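Local structure of butyrophilin subfamily 1 member A1 (Bos taurus, 4HH8) at residues D31-C36 / S92-I97; G106-F111 / V123-A128; G154-P159 / E183-V188; P159-Q164 / E176-D181. The protein may function in milk-fat droplet secretion, as a receptor for droplets at the apical plasma membrane, and may restrain T-cell proliferation and cytokine secretion. The protein carries 1 engineered substitution. All coordinates share one frame; numbering follows the deposited sequence.

Interaction 1: residues D31-C36 / S92-I97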
loop_
_atom_site.group_PDB
_atom_site.type_symbol
_atom_site.label_atom_id
_atom_site.label_comp_id
_atom_site.label_asym_id
_atom_site.label_seq_id
_atom_site.Cartn_x
_atom_site.Cartn_y
_atom_site.Cartn_z
ATOM N N ASP A 31 -3.129 -9.327 6.040
ATOM C CA ASP A 31 -4.190 -9.697 5.127
ATOM C C ASP A 31 -5.004 -8.482 4.736
ATOM O O ASP A 31 -5.117 -7.533 5.506
ATOM C CB ASP A 31 -5.086 -10.772 5.745
ATOM C CG ASP A 31 -4.273 -11.966 6.300
ATOM O OD1 ASP A 31 -3.085 -12.136 5.894
ATOM O OD2 ASP A 31 -4.822 -12.705 7.160
ATOM N N ALA A 32 -5.556 -8.508 3.535
ATOM C CA ALA A 32 -6.511 -7.513 3.126
ATOM C C ALA A 32 -7.763 -8.191 2.622
ATOM O O ALA A 32 -7.716 -9.302 2.089
ATOM C CB ALA A 32 -5.951 -6.622 2.039
ATOM N N GLU A 33 -8.871 -7.478 2.748
ATOM C CA GLU A 33 -10.156 -7.940 2.268
ATOM C C GLU A 33 -10.666 -6.957 1.257
ATOM O O GLU A 33 -10.691 -5.767 1.537
ATOM C CB GLU A 33 -11.138 -8.111 3.443
ATOM C CG GLU A 33 -10.667 -9.276 4.386
ATOM C CD GLU A 33 -11.727 -9.678 5.437
ATOM O OE1 GLU A 33 -12.901 -9.322 5.278
ATOM O OE2 GLU A 33 -11.374 -10.319 6.446
ATOM N N LEU A 34 -11.050 -7.473 0.087
ATOM C CA LEU A 34 -11.583 -6.707 -1.031
ATOM C C LEU A 34 -13.071 -6.984 -1.169
ATOM O O LEU A 34 -13.453 -7.966 -1.761
ATOM C CB LEU A 34 -10.893 -7.085 -2.328
ATOM C CG LEU A 34 -9.464 -6.577 -2.551
ATOM C CD1 LEU A 34 -8.614 -6.605 -1.287
ATOM C CD2 LEU A 34 -8.815 -7.382 -3.649
ATOM N N PRO A 35 -13.920 -6.099 -0.637
ATOM C CA PRO A 35 -15.377 -6.382 -0.579
ATOM C C PRO A 35 -16.081 -5.901 -1.815
ATOM O O PRO A 35 -15.600 -4.991 -2.494
ATOM C CB PRO A 35 -15.842 -5.605 0.649
ATOM C CG PRO A 35 -14.701 -4.478 0.870
ATOM C CD PRO A 35 -13.555 -4.780 -0.081
ATOM N N CYS A 36 -17.161 -6.572 -2.168
ATOM C CA CYS A 36 -18.110 -6.086 -3.150
ATOM C C CYS A 36 -19.458 -6.662 -2.729
ATOM O O CYS A 36 -19.516 -7.723 -2.087
ATOM C CB CYS A 36 -17.768 -6.552 -4.554
ATOM S SG CYS A 36 -16.373 -5.732 -5.297
ATOM N N SER A 92 -23.270 -9.713 0.279
ATOM C CA SER A 92 -22.018 -9.074 0.642
ATOM C C SER A 92 -20.918 -10.097 0.932
ATOM O O SER A 92 -21.083 -10.968 1.791
ATOM C CB SER A 92 -22.245 -8.180 1.863
ATOM O OG SER A 92 -21.135 -7.319 2.048
ATOM N N VAL A 93 -19.826 -10.011 0.163
ATOM C CA VAL A 93 -18.707 -10.959 0.258
ATOM C C VAL A 93 -17.399 -10.212 0.079
ATOM O O VAL A 93 -17.399 -9.032 -0.217
ATOM C CB VAL A 93 -18.763 -12.089 -0.828
ATOM C CG1 VAL A 93 -20.037 -12.835 -0.742
ATOM C CG2 VAL A 93 -18.590 -11.534 -2.213
ATOM N N ALA A 94 -16.281 -10.904 0.255
ATOM C CA ALA A 94 -14.992 -10.273 0.001
ATOM C C ALA A 94 -14.046 -11.397 -0.299
ATOM O O ALA A 94 -14.353 -12.544 0.010
ATOM C CB ALA A 94 -14.520 -9.481 1.217
ATOM N N VAL A 95 -12.928 -11.064 -0.937
ATOM C CA VAL A 95 -11.825 -11.987 -1.119
ATOM C C VAL A 95 -10.783 -11.512 -0.143
ATOM O O VAL A 95 -10.452 -10.323 -0.148
ATOM C CB VAL A 95 -11.277 -11.977 -2.568
ATOM C CG1 VAL A 95 -9.919 -12.696 -2.664
ATOM C CG2 VAL A 95 -12.239 -12.713 -3.449
ATOM N N ARG A 96 -10.337 -12.420 0.730
ATOM C CA ARG A 96 -9.229 -12.194 1.618
ATOM C C ARG A 96 -7.919 -12.580 0.911
ATOM O O ARG A 96 -7.775 -13.716 0.430
ATOM C CB ARG A 96 -9.393 -12.985 2.913
ATOM C CG ARG A 96 -8.363 -12.563 3.990
ATOM C CD ARG A 96 -8.619 -13.171 5.387
ATOM N NE ARG A 96 -8.619 -14.628 5.374
ATOM C CZ ARG A 96 -7.878 -15.421 6.161
ATOM N NH1 ARG A 96 -7.040 -14.909 7.069
ATOM N NH2 ARG A 96 -7.983 -16.752 6.049
ATOM N N ILE A 97 -7.002 -11.618 0.791
ATOM C CA ILE A 97 -5.679 -11.904 0.280
ATOM C C ILE A 97 -4.705 -11.888 1.440
ATOM O O ILE A 97 -4.575 -10.883 2.125
ATOM C CB ILE A 97 -5.222 -10.916 -0.798
ATOM C CG1 ILE A 97 -6.310 -10.764 -1.857
ATOM C CG2 ILE A 97 -3.889 -11.420 -1.456
ATOM C CD1 ILE A 97 -5.978 -9.741 -2.915
#

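Interaction 2: residues G106-F111 / V123-A128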
loop_
_atom_site.group_PDB
_atom_site.type_symbol
_atom_site.label_atom_id
_atom_site.label_comp_id
_atom_site.label_asym_id
_atom_site.label_seq_id
_atom_site.Cartn_x
_atom_site.Cartn_y
_atom_site.Cartn_z
ATOM N N GLY A 106 -2.957 -2.134 -6.550
ATOM C CA GLY A 106 -3.584 -1.826 -7.828
ATOM C C GLY A 106 -5.088 -2.022 -7.851
ATOM O O GLY A 106 -5.742 -2.165 -6.813
ATOM N N GLU A 107 -5.619 -2.066 -9.057
ATOM C CA GLU A 107 -7.058 -2.126 -9.314
ATOM C C GLU A 107 -7.485 -3.579 -9.435
ATOM O O GLU A 107 -6.844 -4.379 -10.133
ATOM C CB GLU A 107 -7.362 -1.399 -10.636
ATOM C CG GLU A 107 -8.850 -1.316 -10.982
ATOM C CD GLU A 107 -9.109 -0.812 -12.421
ATOM O OE1 GLU A 107 -9.286 0.426 -12.577
ATOM O OE2 GLU A 107 -9.108 -1.651 -13.383
ATOM N N TYR A 108 -8.580 -3.920 -8.780
ATOM C CA TYR A 108 -9.160 -5.249 -8.924
ATOM C C TYR A 108 -10.560 -5.061 -9.430
ATOM O O TYR A 108 -11.166 -4.010 -9.197
ATOM C CB TYR A 108 -9.209 -5.965 -7.570
ATOM C CG TYR A 108 -7.860 -6.354 -7.058
ATOM C CD1 TYR A 108 -7.436 -7.701 -7.099
ATOM C CD2 TYR A 108 -6.975 -5.394 -6.555
ATOM C CE1 TYR A 108 -6.182 -8.077 -6.622
ATOM C CE2 TYR A 108 -5.694 -5.754 -6.093
ATOM C CZ TYR A 108 -5.315 -7.092 -6.113
ATOM O OH TYR A 108 -4.071 -7.467 -5.658
ATOM N N ARG A 109 -11.088 -6.073 -10.104
ATOM C CA ARG A 109 -12.475 -6.057 -10.495
ATOM C C ARG A 109 -13.214 -7.240 -9.876
ATOM O O ARG A 109 -12.714 -8.361 -9.874
ATOM C CB ARG A 109 -12.593 -6.045 -12.025
ATOM C CG ARG A 109 -12.031 -4.762 -12.671
ATOM C CD ARG A 109 -12.628 -4.586 -14.068
ATOM N NE ARG A 109 -12.165 -3.395 -14.795
ATOM C CZ ARG A 109 -12.825 -2.238 -14.878
ATOM N NH1 ARG A 109 -13.991 -2.074 -14.260
ATOM N NH2 ARG A 109 -12.310 -1.230 -15.583
ATOM N N CYS A 110 -14.409 -6.986 -9.355
ATOM C CA CYS A 110 -15.240 -8.066 -8.802
ATOM C C CYS A 110 -16.439 -8.306 -9.682
ATOM O O CYS A 110 -17.259 -7.406 -9.887
ATOM C CB CYS A 110 -15.711 -7.746 -7.397
ATOM S SG CYS A 110 -16.607 -6.154 -7.293
ATOM N N PHE A 111 -16.557 -9.544 -10.148
ATOM C CA PHE A 111 -17.571 -9.943 -11.097
ATOM C C PHE A 111 -18.485 -10.997 -10.453
ATOM O O PHE A 111 -18.001 -11.978 -9.887
ATOM C CB PHE A 111 -16.823 -10.499 -12.302
ATOM C CG PHE A 111 -17.689 -11.027 -13.396
ATOM C CD1 PHE A 111 -18.202 -10.168 -14.375
ATOM C CD2 PHE A 111 -17.913 -12.395 -13.517
ATOM C CE1 PHE A 111 -18.970 -10.667 -15.421
ATOM C CE2 PHE A 111 -18.677 -12.912 -14.547
ATOM C CZ PHE A 111 -19.208 -12.047 -15.511
ATOM N N VAL A 123 -12.500 -2.541 -7.114
ATOM C CA VAL A 123 -11.925 -2.316 -5.779
ATOM C C VAL A 123 -10.459 -1.941 -5.952
ATOM O O VAL A 123 -9.725 -2.564 -6.749
ATOM C CB VAL A 123 -11.990 -3.577 -4.885
ATOM C CG1 VAL A 123 -11.786 -3.222 -3.379
ATOM C CG2 VAL A 123 -13.284 -4.295 -5.055
ATOM N N HIS A 124 -10.025 -0.912 -5.233
ATOM C CA HIS A 124 -8.647 -0.492 -5.322
ATOM C C HIS A 124 -8.007 -0.996 -4.072
ATOM O O HIS A 124 -8.513 -0.737 -2.999
ATOM C CB HIS A 124 -8.504 1.036 -5.433
ATOM C CG HIS A 124 -9.119 1.613 -6.674
ATOM N ND1 HIS A 124 -8.514 1.535 -7.917
ATOM C CD2 HIS A 124 -10.289 2.276 -6.864
ATOM C CE1 HIS A 124 -9.280 2.134 -8.816
ATOM N NE2 HIS A 124 -10.367 2.588 -8.204
ATOM N N LEU A 125 -6.943 -1.786 -4.215
ATOM C CA LEU A 125 -6.092 -2.114 -3.079
ATOM C C LEU A 125 -4.918 -1.145 -3.017
ATOM O O LEU A 125 -4.210 -0.955 -3.989
ATOM C CB LEU A 125 -5.577 -3.547 -3.186
ATOM C CG LEU A 125 -4.753 -3.943 -1.963
ATOM C CD1 LEU A 125 -5.573 -3.798 -0.682
ATOM C CD2 LEU A 125 -4.220 -5.344 -2.126
ATOM N N LYS A 126 -4.726 -0.499 -1.881
ATOM C CA LYS A 126 -3.563 0.372 -1.696
ATOM C C LYS A 126 -2.676 -0.240 -0.658
ATOM O O LYS A 126 -3.077 -0.313 0.471
ATOM C CB LYS A 126 -3.978 1.767 -1.194
ATOM C CG LYS A 126 -4.644 2.669 -2.240
ATOM C CD LYS A 126 -3.665 3.166 -3.244
ATOM C CE LYS A 126 -4.240 4.318 -3.994
ATOM N NZ LYS A 126 -3.197 4.747 -4.929
ATOM N N VAL A 127 -1.448 -0.604 -1.022
ATOM C CA VAL A 127 -0.555 -1.274 -0.096
ATOM C C VAL A 127 0.426 -0.270 0.471
ATOM O O VAL A 127 0.842 0.645 -0.239
ATOM C CB VAL A 127 0.229 -2.457 -0.746
ATOM C CG1 VAL A 127 1.142 -3.060 0.286
ATOM C CG2 VAL A 127 -0.746 -3.497 -1.364
ATOM N N ALA A 128 0.786 -0.451 1.732
ATOM C CA ALA A 128 1.700 0.433 2.404
ATOM C C ALA A 128 2.679 -0.355 3.282
ATOM O O ALA A 128 2.347 -1.407 3.815
ATOM C CB ALA A 128 0.932 1.438 3.256
#

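Interaction 3: residues G154-P159 / E183-V188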
loop_
_atom_site.group_PDB
_atom_site.type_symbol
_atom_site.label_atom_id
_atom_site.label_comp_id
_atom_site.label_asym_id
_atom_site.label_seq_id
_atom_site.Cartn_x
_atom_site.Cartn_y
_atom_site.Cartn_z
ATOM N N GLY A 154 12.832 0.399 3.539
ATOM C CA GLY A 154 11.588 -0.415 3.629
ATOM C C GLY A 154 10.218 0.289 3.538
ATOM O O GLY A 154 9.230 -0.154 4.135
ATOM N N TRP A 155 10.123 1.361 2.770
ATOM C CA TRP A 155 8.873 2.105 2.701
ATOM C C TRP A 155 8.128 1.734 1.467
ATOM O O TRP A 155 8.735 1.483 0.444
ATOM C CB TRP A 155 9.128 3.608 2.694
ATOM C CG TRP A 155 9.846 4.035 3.893
ATOM C CD1 TRP A 155 11.190 3.887 4.134
ATOM C CD2 TRP A 155 9.277 4.609 5.074
ATOM N NE1 TRP A 155 11.486 4.375 5.379
ATOM C CE2 TRP A 155 10.337 4.828 5.977
ATOM C CE3 TRP A 155 7.982 5.024 5.432
ATOM C CZ2 TRP A 155 10.139 5.399 7.242
ATOM C CZ3 TRP A 155 7.789 5.604 6.683
ATOM C CH2 TRP A 155 8.855 5.753 7.585
ATOM N N TYR A 156 6.808 1.729 1.555
ATOM C CA TYR A 156 6.010 1.587 0.375
ATOM C C TYR A 156 4.748 2.427 0.548
ATOM O O TYR A 156 4.152 2.401 1.613
ATOM C CB TYR A 156 5.715 0.098 0.056
ATOM C CG TYR A 156 5.186 -0.021 -1.346
ATOM C CD1 TYR A 156 6.061 -0.172 -2.436
ATOM C CD2 TYR A 156 3.826 0.120 -1.603
ATOM C CE1 TYR A 156 5.572 -0.238 -3.737
ATOM C CE2 TYR A 156 3.335 0.068 -2.905
ATOM C CZ TYR A 156 4.211 -0.097 -3.951
ATOM O OH TYR A 156 3.706 -0.145 -5.218
ATOM N N PRO A 157 4.365 3.234 -0.456
ATOM C CA PRO A 157 5.075 3.506 -1.705
ATOM C C PRO A 157 6.229 4.471 -1.429
ATOM O O PRO A 157 6.773 4.473 -0.311
ATOM C CB PRO A 157 3.963 4.117 -2.619
ATOM C CG PRO A 157 3.026 4.919 -1.549
ATOM C CD PRO A 157 3.057 3.951 -0.360
ATOM N N GLU A 158 6.642 5.256 -2.436
ATOM C CA GLU A 158 7.671 6.264 -2.246
ATOM C C GLU A 158 7.315 7.124 -1.020
ATOM O O GLU A 158 6.245 7.719 -0.972
ATOM C CB GLU A 158 7.790 7.151 -3.493
ATOM C CG GLU A 158 8.348 6.428 -4.747
ATOM C CD GLU A 158 7.258 5.723 -5.618
ATOM O OE1 GLU A 158 6.139 5.412 -5.152
ATOM O OE2 GLU A 158 7.513 5.502 -6.804
ATOM N N PRO A 159 8.209 7.187 -0.036
ATOM C CA PRO A 159 7.990 7.977 1.177
ATOM C C PRO A 159 8.485 9.446 0.988
ATOM O O PRO A 159 9.308 9.728 0.107
ATOM C CB PRO A 159 8.867 7.237 2.203
ATOM C CG PRO A 159 10.077 6.846 1.325
ATOM C CD PRO A 159 9.486 6.426 0.030
ATOM N N GLU A 183 11.687 -6.987 -2.800
ATOM C CA GLU A 183 10.226 -7.082 -2.592
ATOM C C GLU A 183 9.531 -5.767 -2.963
ATOM O O GLU A 183 8.358 -5.560 -2.624
ATOM C CB GLU A 183 9.886 -7.470 -1.140
ATOM C CG GLU A 183 10.709 -8.640 -0.559
ATOM C CD GLU A 183 11.851 -8.168 0.361
ATOM O OE1 GLU A 183 11.666 -7.175 1.157
ATOM O OE2 GLU A 183 12.935 -8.815 0.295
ATOM N N GLY A 184 10.270 -4.874 -3.634
ATOM C CA GLY A 184 9.697 -3.601 -4.135
ATOM C C GLY A 184 9.628 -2.452 -3.113
ATOM O O GLY A 184 9.008 -1.423 -3.384
ATOM N N LEU A 185 10.245 -2.612 -1.940
ATOM C CA LEU A 185 10.176 -1.587 -0.880
ATOM C C LEU A 185 11.312 -0.580 -1.029
ATOM O O LEU A 185 12.460 -0.969 -1.245
ATOM C CB LEU A 185 10.256 -2.237 0.485
ATOM C CG LEU A 185 9.272 -3.386 0.750
ATOM C CD1 LEU A 185 9.480 -4.054 2.145
ATOM C CD2 LEU A 185 7.836 -2.887 0.580
ATOM N N PHE A 186 10.990 0.702 -0.863
ATOM C CA PHE A 186 11.950 1.773 -1.071
ATOM C C PHE A 186 12.869 2.038 0.109
ATOM O O PHE A 186 12.437 2.101 1.268
ATOM C CB PHE A 186 11.250 3.057 -1.529
ATOM C CG PHE A 186 10.485 2.874 -2.792
ATOM C CD1 PHE A 186 11.142 2.900 -4.022
ATOM C CD2 PHE A 186 9.131 2.606 -2.768
ATOM C CE1 PHE A 186 10.432 2.720 -5.232
ATOM C CE2 PHE A 186 8.403 2.377 -3.991
ATOM C CZ PHE A 186 9.062 2.450 -5.211
ATOM N N THR A 187 14.156 2.098 -0.230
ATOM C CA THR A 187 15.183 2.696 0.604
ATOM C C THR A 187 15.334 4.143 0.151
ATOM O O THR A 187 15.314 4.436 -1.048
ATOM C CB THR A 187 16.517 1.878 0.525
ATOM O OG1 THR A 187 16.292 0.624 1.165
ATOM C CG2 THR A 187 17.642 2.543 1.259
ATOM N N VAL A 188 15.378 5.053 1.122
ATOM C CA VAL A 188 15.394 6.471 0.819
ATOM C C VAL A 188 16.668 7.107 1.354
ATOM O O VAL A 188 17.033 6.881 2.485
ATOM C CB VAL A 188 14.103 7.211 1.376
ATOM C CG1 VAL A 188 14.027 7.150 2.888
ATOM C CG2 VAL A 188 14.052 8.699 0.869
HETATM O O HOH W 1 13.981 -0.678 1.133
#

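Interaction 4: residues P159-Q164 / E176-D181. Unlike the reference sequence in segment 159-164: Gln-164 (reference Arg).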
loop_
_atom_site.group_PDB
_atom_site.type_symbol
_atom_site.label_atom_id
_atom_site.label_comp_id
_atom_site.label_asym_id
_atom_site.label_seq_id
_atom_site.Cartn_x
_atom_site.Cartn_y
_atom_site.Cartn_z
ATOM N N PRO A 159 8.209 7.187 -0.036
ATOM C CA PRO A 159 7.990 7.977 1.177
ATOM C C PRO A 159 8.485 9.446 0.988
ATOM O O PRO A 159 9.308 9.728 0.107
ATOM C CB PRO A 159 8.867 7.237 2.203
ATOM C CG PRO A 159 10.077 6.846 1.325
ATOM C CD PRO A 159 9.486 6.426 0.030
ATOM N N GLN A 160 7.973 10.359 1.797
ATOM C CA GLN A 160 8.332 11.762 1.703
ATOM C C GLN A 160 9.361 12.037 2.769
ATOM O O GLN A 160 9.310 11.445 3.843
ATOM C CB GLN A 160 7.074 12.627 1.912
ATOM C CG GLN A 160 7.270 14.129 2.353
ATOM C CD GLN A 160 5.935 14.792 2.762
ATOM O OE1 GLN A 160 5.681 15.041 3.935
ATOM N NE2 GLN A 160 5.072 15.019 1.798
ATOM N N VAL A 161 10.314 12.904 2.447
ATOM C CA VAL A 161 11.352 13.331 3.352
ATOM C C VAL A 161 11.061 14.800 3.721
ATOM O O VAL A 161 10.759 15.579 2.853
ATOM C CB VAL A 161 12.722 13.267 2.672
ATOM C CG1 VAL A 161 13.816 13.709 3.616
ATOM C CG2 VAL A 161 13.043 11.814 2.118
ATOM N N GLN A 162 11.161 15.167 5.000
ATOM C CA GLN A 162 10.987 16.553 5.414
ATOM C C GLN A 162 12.114 16.892 6.387
ATOM O O GLN A 162 12.329 16.185 7.355
ATOM C CB GLN A 162 9.567 16.759 6.017
ATOM C CG GLN A 162 9.326 18.029 6.870
ATOM C CD GLN A 162 8.168 17.852 7.940
ATOM O OE1 GLN A 162 8.244 17.007 8.873
ATOM N NE2 GLN A 162 7.125 18.663 7.805
ATOM N N TRP A 163 12.862 17.938 6.102
ATOM C CA TRP A 163 13.844 18.460 7.046
ATOM C C TRP A 163 13.264 19.645 7.791
ATOM O O TRP A 163 12.623 20.489 7.189
ATOM C CB TRP A 163 15.100 18.945 6.327
ATOM C CG TRP A 163 15.793 17.894 5.557
ATOM C CD1 TRP A 163 15.532 17.510 4.260
ATOM C CD2 TRP A 163 16.854 17.074 6.016
ATOM N NE1 TRP A 163 16.384 16.516 3.886
ATOM C CE2 TRP A 163 17.204 16.217 4.950
ATOM C CE3 TRP A 163 17.578 16.995 7.226
ATOM C CZ2 TRP A 163 18.252 15.309 5.039
ATOM C CZ3 TRP A 163 18.633 16.067 7.317
ATOM C CH2 TRP A 163 18.941 15.232 6.224
ATOM N N GLN A 164 13.563 19.738 9.078
ATOM C CA GLN A 164 13.061 20.814 9.918
ATOM C C GLN A 164 14.124 21.321 10.851
ATOM O O GLN A 164 14.913 20.526 11.361
ATOM C CB GLN A 164 11.909 20.293 10.766
ATOM C CG GLN A 164 10.559 20.555 10.212
ATOM C CD GLN A 164 9.507 20.197 11.223
ATOM O OE1 GLN A 164 9.374 19.030 11.604
ATOM N NE2 GLN A 164 8.773 21.194 11.696
ATOM N N GLU A 176 17.897 13.689 -3.444
ATOM C CA GLU A 176 17.269 12.535 -2.866
ATOM C C GLU A 176 17.345 11.386 -3.817
ATOM O O GLU A 176 17.316 11.586 -5.029
ATOM C CB GLU A 176 15.774 12.734 -2.583
ATOM C CG GLU A 176 15.381 14.063 -2.026
ATOM C CD GLU A 176 13.945 14.082 -1.522
ATOM O OE1 GLU A 176 13.040 13.415 -2.110
ATOM O OE2 GLU A 176 13.734 14.778 -0.523
ATOM N N SER A 177 17.280 10.195 -3.222
ATOM C CA SER A 177 17.251 8.912 -3.915
ATOM C C SER A 177 16.294 7.943 -3.295
ATOM O O SER A 177 16.275 7.817 -2.081
ATOM C CB SER A 177 18.620 8.225 -3.736
ATOM O OG SER A 177 19.246 8.356 -4.944
ATOM N N ARG A 178 15.594 7.191 -4.139
ATOM C CA ARG A 178 14.820 6.055 -3.712
ATOM C C ARG A 178 15.118 4.830 -4.597
ATOM O O ARG A 178 15.149 4.943 -5.774
ATOM C CB ARG A 178 13.325 6.396 -3.764
ATOM C CG ARG A 178 12.925 7.385 -2.695
ATOM C CD ARG A 178 11.631 8.060 -3.007
ATOM N NE ARG A 178 11.277 9.077 -2.024
ATOM C CZ ARG A 178 11.754 10.332 -2.003
ATOM N NH1 ARG A 178 12.625 10.773 -2.928
ATOM N NH2 ARG A 178 11.315 11.166 -1.079
ATOM N N ASN A 179 15.286 3.674 -3.986
ATOM C CA ASN A 179 15.644 2.451 -4.692
ATOM C C ASN A 179 14.905 1.256 -4.096
ATOM O O ASN A 179 15.074 0.967 -2.905
ATOM C CB ASN A 179 17.151 2.175 -4.595
ATOM C CG ASN A 179 17.498 0.716 -4.961
ATOM O OD1 ASN A 179 17.538 0.344 -6.156
ATOM N ND2 ASN A 179 17.727 -0.129 -3.928
ATOM N N PRO A 180 14.090 0.559 -4.917
ATOM C CA PRO A 180 13.256 -0.532 -4.385
ATOM C C PRO A 180 14.080 -1.766 -4.071
ATOM O O PRO A 180 14.978 -2.092 -4.826
ATOM C CB PRO A 180 12.269 -0.818 -5.514
ATOM C CG PRO A 180 12.993 -0.350 -6.823
ATOM C CD PRO A 180 13.982 0.740 -6.386
ATOM N N ASP A 181 13.810 -2.440 -2.959
ATOM C CA ASP A 181 14.498 -3.714 -2.663
ATOM C C ASP A 181 13.928 -4.842 -3.528
ATOM O O ASP A 181 13.151 -4.572 -4.475
ATOM C CB ASP A 181 14.538 -4.011 -1.163
ATOM C CG ASP A 181 13.208 -4.472 -0.587
ATOM O OD1 ASP A 181 12.239 -4.727 -1.310
ATOM O OD2 ASP A 181 13.145 -4.620 0.655
#

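Interaction 1: residues D31-C36 / S92-I97
The B and E strands of the N-terminal V-set immunoglobulin domain pair here as central neighbours of one antiparallel sheet. Six backbone hydrogen bonds join 32-36 to 92-97. Leu-34 N to Val-95 O is nearly straight (169°) at 2.9 Å. The return bond is looser: Val-95 N stands above the carbonyl plane of Leu-34 at 3.2 Å from its O. Ala-32, Leu-34, Cys-36, Val-93, Val-95 and Ile-97 face the inside of the sandwich. There Leu-34 CD2 meets Ile-97 CD1 at 3.8 Å, the two chains crossing obliquely. Cys-36 carries the disulfide to Cys-110, which joins the two sheets of this domain as in most Ig folds. The other face is polar at one end. Arg-96 CG packs on Glu-33 CG at 4.0 Å. The arginine chain then bends at chi3 (59°) and runs beside Asp-31. Its NH1 lies 3.1 Å from Asp-31 OD2. This is a salt bridge, but the hydrogen bond in it is weak. Asp-31 OD1 is bound by the backbone N of Glu-99. An alanine in place of Arg-96 would remove the NH1 contact and the CG packing on Glu-33, and would probably leave the Asp-31 carboxylate less firmly held.

Interaction 2: residues G106-F111 / V123-A128
Strands 106-114 and 117-128 form the F-G hairpin of the V-set domain. Segments 106-111 and 123-128 pair away from its turn. Four backbone hydrogen bonds hold them. The shortest runs from Tyr-108 N nearly along the C=O axis of Val-123 to its O, at 2.7 Å. Val-123 N returns to Tyr-108 O at 2.9 Å, from above the carbonyl plane. Gly-106 and Leu-125 make the other two bonds. The backbone of Gly-106 has phi 142°, where a side chain would collide with the preceding carbonyl.

The tight side faces the core. Tyr-108 and Leu-125 lie alongside each other and point the same way, with Tyr-108 CE2 3.7 Å from Leu-125 CB. Val-123 O sits at the edge of the tyrosine ring, in its plane. The ring is held at its far end too, because Tyr-108 OH bonds to the backbone O of Asp-104. This is the tyrosine corner of the Ig motif Asp-x-Gly-x-Tyr-x-Cys. Cys-110 SG is more loosely placed, 4.4 Å from Val-123 CG2.

The opposite face is loose. Glu-107 is exposed and runs beside His-124, CG to CE1 at 4.1 Å. Carboxylate and imidazole planes are 57° apart. Glu-107 OE1 and His-124 ND1 are 4.9 Å apart, so any charge effect is probably modest.

Strand 48-52 lies beyond 106-114. Strand 24-27 runs parallel to 117-128 at the sheet edge, and strand 32-39 packs beneath Val-123 and Leu-125 from the other sheet.

Interaction 3: residues G154-P159 / E183-V188
Gly-184 opens the contact with its carbonyl. Its O points at the edge of the Tyr-156 ring, 3.3 Å from CD1, and also lies over the rim of one face of Phe-186. Leu-185 follows. Its CD2 rests on Tyr-156 CB at 3.7 Å, and its CB lies against Gly-154 CA. Leu-185 O accepts a hydrogen bond from a water that also receives one from Gly-154 N.

Phe-186 is the centre. Its N bonds to Trp-155 O at 2.7 Å. Its O takes a nearly straight bond (176°) from Trp-155 N on a lone pair, and a weak one from Gly-154 N. Two residues facing one make this a G1 beta bulge, with Gly-154 at a positive phi of 93°. Glu-158 covers the ring face opposite Gly-184 O. Its CG sits over the ring centre, 4.1 Å from the centroid, in a CH-pi contact, and its carboxylate is stacked almost parallel to the ring. The Tyr-156 ring is turned only 17° from it but displaced, with little face-to-face overlap. An alanine in place of Phe-186 would probably leave Tyr-156 and Glu-158 without their shared support.

Thr-187 OG1 is 2.7 Å from the same water. Val-188 ends the walk, its CB 4.0 Å from Pro-159 CG.

Strands B and E of the second Ig domain thus separate here. Phe-186 has the largest share of the buried surface, beside the cis peptide bond before Pro-157. Backbone bonding at the bulge therefore gives way to ring and apolar contacts.

Interaction 4: residues P159-Q164 / E176-D181
Arg-178 dominates this contact. Its CG is anti to the carbonyl carbon (chi1 -70°), and the chain stays extended from CG to NE. This carries the guanidinium from strand 175-180 across to the start of strand 160-165. It reaches Pro-159 tip to tip and grips the proline carbonyl side-on. Arg-178 NE lies 3.0 Å from Pro-159 O, and Arg-178 NH2 lies 2.7 Å from it. Both donors are in the carbonyl plane, and the oxygen is within 8° of the guanidinium plane.

The end of the same group faces Glu-176, two residues earlier on the same strand face. Arg-178 NH1 is 2.8 Å from Glu-176 OE1, and NH2 is 3.0 Å from it, in a salt bridge. Both nitrogens meet this oxygen from above the carboxylate plane. NH2 therefore serves both partners, and four bonds along two edges fix the guanidinium's rotation. The positive charge would probably be well balanced by Glu-176.

Val-161 touches both groups. Its CG2 slides past Arg-178 and comes 3.7 Å from NH2, while its CB lies 3.7 Å from Glu-176 OE2. That oxygen is itself hydrogen-bonded to Ser-173 OG, which also receives Trp-163 NE1.

The two strand axes stay 9.7 Å apart and run nearly antiparallel, with no backbone ladder between them. They are the C and D strands of the second Ig domain, which belong to different sheets. The side chains bridge the sandwich at its margin, beside the core tryptophan of strand C, Trp-163, which packs on Cys-150.

In the fold
From the N terminus, interaction 1 closes the first long loop, pairing 31-36 with 92-97. Interaction 2 follows in series and closes the F-G hairpin. The two contacts belong to opposite sheets of the V-set domain, and the disulfide between Cys-36 and Cys-110 joins them directly. The chain then leaves along 123-128 into the second Ig domain. There Val-127 and Ala-128 touch Tyr-156 and Pro-157, so interactions 2 and 3 meet at the domain junction. Interaction 3 closes the loop from 154-159 to 183-188. Interaction 4 is nested inside that loop, shares Pro-159 with it, and ties the two sheets of the second domain. Interactions 1 and 4 are about 32 Å apart between centres.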